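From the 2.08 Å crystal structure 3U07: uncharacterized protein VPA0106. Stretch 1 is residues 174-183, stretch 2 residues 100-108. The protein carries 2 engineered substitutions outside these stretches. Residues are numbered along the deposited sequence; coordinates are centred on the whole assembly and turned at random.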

# COMPACT_ATOMS: atom_id res chain seq x y z
N GLU A 174 14.83 -18.55 10.90
CA GLU A 174 14.67 -19.91 10.39
C GLU A 174 13.28 -20.09 9.78
O GLU A 174 13.10 -20.82 8.81
CB GLU A 174 14.90 -20.93 11.51
CG GLU A 174 15.60 -22.19 11.03
CD GLU A 174 17.00 -21.91 10.50
OE1 GLU A 174 17.51 -22.72 9.70
OE2 GLU A 174 17.59 -20.88 10.90
N ASP A 175 12.30 -19.40 10.37
CA ASP A 175 10.93 -19.45 9.90
C ASP A 175 10.88 -18.78 8.53
O ASP A 175 10.12 -19.18 7.65
CB ASP A 175 10.01 -18.70 10.86
CG ASP A 175 8.55 -18.78 10.45
OD1 ASP A 175 7.88 -17.72 10.46
OD2 ASP A 175 8.07 -19.89 10.14
N ALA A 176 11.72 -17.76 8.36
CA ALA A 176 11.80 -17.03 7.11
C ALA A 176 12.23 -17.99 6.00
O ALA A 176 11.81 -17.85 4.85
CB ALA A 176 12.81 -15.90 7.23
N LYS A 177 13.06 -18.97 6.34
CA LYS A 177 13.50 -19.93 5.35
C LYS A 177 12.30 -20.77 4.90
O LYS A 177 12.27 -21.29 3.79
CB LYS A 177 14.60 -20.82 5.93
CG LYS A 177 15.92 -20.74 5.16
CD LYS A 177 16.97 -21.65 5.78
CE LYS A 177 17.97 -20.87 6.62
NZ LYS A 177 18.61 -21.73 7.66
N VAL A 178 11.31 -20.90 5.78
CA VAL A 178 10.11 -21.66 5.44
C VAL A 178 9.29 -20.83 4.46
O VAL A 178 8.94 -21.30 3.38
CB VAL A 178 9.24 -21.96 6.68
CG1 VAL A 178 7.92 -22.58 6.26
CG2 VAL A 178 9.97 -22.90 7.62
N ALA A 179 9.01 -19.59 4.85
CA ALA A 179 8.24 -18.68 4.02
C ALA A 179 8.87 -18.52 2.65
O ALA A 179 8.17 -18.43 1.65
CB ALA A 179 8.12 -17.32 4.71
N LEU A 180 10.20 -18.48 2.61
CA LEU A 180 10.92 -18.33 1.35
C LEU A 180 10.66 -19.50 0.41
O LEU A 180 10.58 -19.32 -0.81
CB LEU A 180 12.42 -18.19 1.60
CG LEU A 180 12.97 -16.82 1.21
CD1 LEU A 180 14.47 -16.81 1.41
CD2 LEU A 180 12.61 -16.52 -0.24
N ASN A 181 10.55 -20.71 0.96
CA ASN A 181 10.29 -21.87 0.13
C ASN A 181 8.90 -21.74 -0.48
O ASN A 181 8.63 -22.29 -1.54
CB ASN A 181 10.36 -23.16 0.95
CG ASN A 181 11.75 -23.77 0.93
OD1 ASN A 181 12.43 -23.75 -0.10
ND2 ASN A 181 12.17 -24.33 2.06
N TYR A 182 8.02 -21.01 0.20
CA TYR A 182 6.68 -20.79 -0.30
C TYR A 182 6.65 -19.69 -1.36
O TYR A 182 6.08 -19.87 -2.44
CB TYR A 182 5.73 -20.45 0.85
CG TYR A 182 5.22 -21.66 1.60
CD1 TYR A 182 4.49 -22.65 0.94
CD2 TYR A 182 5.46 -21.83 2.96
CE1 TYR A 182 4.00 -23.77 1.62
CE2 TYR A 182 4.98 -22.94 3.65
CZ TYR A 182 4.26 -23.91 2.97
OH TYR A 182 3.79 -25.01 3.65
N MSE A 183 7.30 -18.56 -1.07
CA MSE A 183 7.33 -17.44 -2.01
C MSE A 183 7.91 -17.84 -3.35
O MSE A 183 7.52 -17.31 -4.39
CB MSE A 183 8.15 -16.27 -1.45
CG MSE A 183 8.25 -16.23 0.06
SE MSE A 183 8.43 -14.44 0.75
CE MSE A 183 8.86 -13.50 -0.88
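Stretch 2 100-108: VPDMDEGRY

Stretch 2 has no helix and, apart from Val-100 at its start, no strand. It lies along one side of the helix formed by stretch 1. The two run in opposite senses: Pro-101 is nearest Tyr-182 (7.0 Å CA to CA), and Arg-107 is nearest Ala-179 (8.3 Å CA to CA). The contact buries 373 Å², both sides summed. Asp-175, Val-178, Ala-179 and Tyr-182 make up the helix side of it, a spacing of three to four residues that keeps them along one side of the helix.

A type II beta turn runs from Asp-104 to Arg-107. It is closed by a backbone hydrogen bond from Arg-107 N to Asp-104 O, 3.2 Å. Gly-106 has phi/psi of 89/-24, where a CB would be jammed against the carbonyl O of Glu-105. The turn brings both of its end residues to the helix, and CA-to-CB of each points toward stretch 1.

The Arg-107 side chain is extended through chi1 and chi2 (both t), then bends at chi3 (m) and chi4 (-75°). This carries the guanidinium to the helix, between two carboxylates. Asp-175 is t at chi1. Its CA-to-CB bond points sideways, but the end of the side chain comes nearer. It accepts two hydrogen bonds in a salt bridge: Arg-107 NH1 to Asp-175 OD1, 3.1 Å, and Arg-107 NH2 to Asp-175 OD2, 2.8 Å. Asp-104, with chi1 p, meets the same guanidinium from within stretch 2. Arg-107 NE donates to Asp-104 OD1 at 2.7 Å, and Arg-107 NH2 to Asp-104 OD2 at 2.9 Å. The positive group is thus paired with two acids, one from each stretch.

Ala-179 CB lies over one face of the guanidinium, 3.7 Å from Arg-107 NH1. The small side chain fits beneath the flat group. Val-178, chi1 t, is packed tightly here, with CG1 3.0 Å from Arg-107 NH2 and 3.8 Å from Asp-104 OD2.

Tyr-182, chi1 m, has the largest covered area, 122 Å². Its ring lies along the segment from Pro-101 to Asp-104. Tyr-182 CE1 is 3.4 Å from Asp-102 O, and Tyr-182 CE2 is 3.4 Å from Asp-104 OD1. Pro-101 CG is 3.7 Å from Tyr-182 O and 4.4 Å from Tyr-182 CD1. Met-103 is a selenomethionine with chi2 and chi3 both p. Its SE is 3.9 Å from Tyr-182 CB and approaches the ring obliquely, while Met-103 CA lies over one ring face. Asp-102 points its CA-to-CB bond away, so its backbone makes the contact.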

# COMPACT_ATOMS: atom_id res chain seq x y z
N VAL A 100 -0.54 -18.75 -6.50
CA VAL A 100 -0.20 -18.71 -5.08
C VAL A 100 -0.46 -20.10 -4.50
O VAL A 100 -1.58 -20.61 -4.58
CB VAL A 100 -1.06 -17.67 -4.33
CG1 VAL A 100 -0.81 -17.75 -2.84
CG2 VAL A 100 -0.73 -16.27 -4.84
N PRO A 101 0.58 -20.73 -3.93
CA PRO A 101 0.49 -22.07 -3.33
C PRO A 101 -0.27 -22.06 -2.01
O PRO A 101 -0.34 -21.03 -1.34
CB PRO A 101 1.95 -22.44 -3.11
CG PRO A 101 2.56 -21.11 -2.74
CD PRO A 101 1.95 -20.19 -3.79
N ASP A 102 -0.84 -23.20 -1.63
CA ASP A 102 -1.50 -23.28 -0.34
C ASP A 102 -0.36 -23.05 0.66
O ASP A 102 0.75 -23.57 0.48
CB ASP A 102 -2.14 -24.66 -0.12
CG ASP A 102 -3.41 -24.86 -0.94
OD1 ASP A 102 -3.91 -23.88 -1.52
OD2 ASP A 102 -3.92 -26.00 -0.99
N MSE A 103 -0.61 -22.25 1.69
CA MSE A 103 0.41 -21.93 2.68
C MSE A 103 0.23 -22.76 3.94
O MSE A 103 -0.78 -23.44 4.09
CB MSE A 103 0.34 -20.44 3.04
CG MSE A 103 1.64 -19.66 2.89
SE MSE A 103 2.02 -19.12 1.07
CE MSE A 103 0.35 -18.27 0.67
N ASP A 104 1.21 -22.69 4.84
CA ASP A 104 1.13 -23.45 6.08
C ASP A 104 0.26 -22.76 7.11
O ASP A 104 0.22 -21.53 7.18
CB ASP A 104 2.54 -23.73 6.63
CG ASP A 104 3.39 -22.47 6.78
OD1 ASP A 104 3.15 -21.47 6.07
OD2 ASP A 104 4.33 -22.51 7.59
N GLU A 105 -0.46 -23.55 7.89
CA GLU A 105 -1.37 -23.02 8.90
C GLU A 105 -0.75 -21.95 9.79
O GLU A 105 0.36 -22.11 10.29
CB GLU A 105 -1.91 -24.15 9.78
CG GLU A 105 -2.94 -23.68 10.79
CD GLU A 105 -3.54 -24.82 11.58
OE1 GLU A 105 -3.13 -25.03 12.74
OE2 GLU A 105 -4.43 -25.50 11.03
N GLY A 106 -1.50 -20.87 9.99
CA GLY A 106 -1.03 -19.79 10.83
C GLY A 106 -0.21 -18.68 10.19
O GLY A 106 -0.17 -17.57 10.71
N ARG A 107 0.44 -18.96 9.06
CA ARG A 107 1.26 -17.94 8.42
C ARG A 107 0.45 -16.88 7.69
O ARG A 107 -0.38 -17.19 6.83
CB ARG A 107 2.25 -18.59 7.45
CG ARG A 107 3.31 -17.63 6.93
CD ARG A 107 4.25 -18.30 5.95
NE ARG A 107 4.91 -19.46 6.54
CZ ARG A 107 5.91 -19.40 7.42
NH1 ARG A 107 6.38 -18.23 7.81
NH2 ARG A 107 6.42 -20.52 7.91
N TYR A 108 0.68 -15.62 8.04
CA TYR A 108 -0.02 -14.51 7.39
C TYR A 108 0.59 -14.30 6.01
O TYR A 108 1.80 -14.40 5.83
CB TYR A 108 0.14 -13.21 8.19
CG TYR A 108 -0.48 -12.01 7.50
CD1 TYR A 108 -1.83 -11.71 7.65
CD2 TYR A 108 0.27 -11.19 6.65
CE1 TYR A 108 -2.42 -10.64 6.97
CE2 TYR A 108 -0.31 -10.12 5.97
CZ TYR A 108 -1.65 -9.85 6.13
OH TYR A 108 -2.25 -8.80 5.46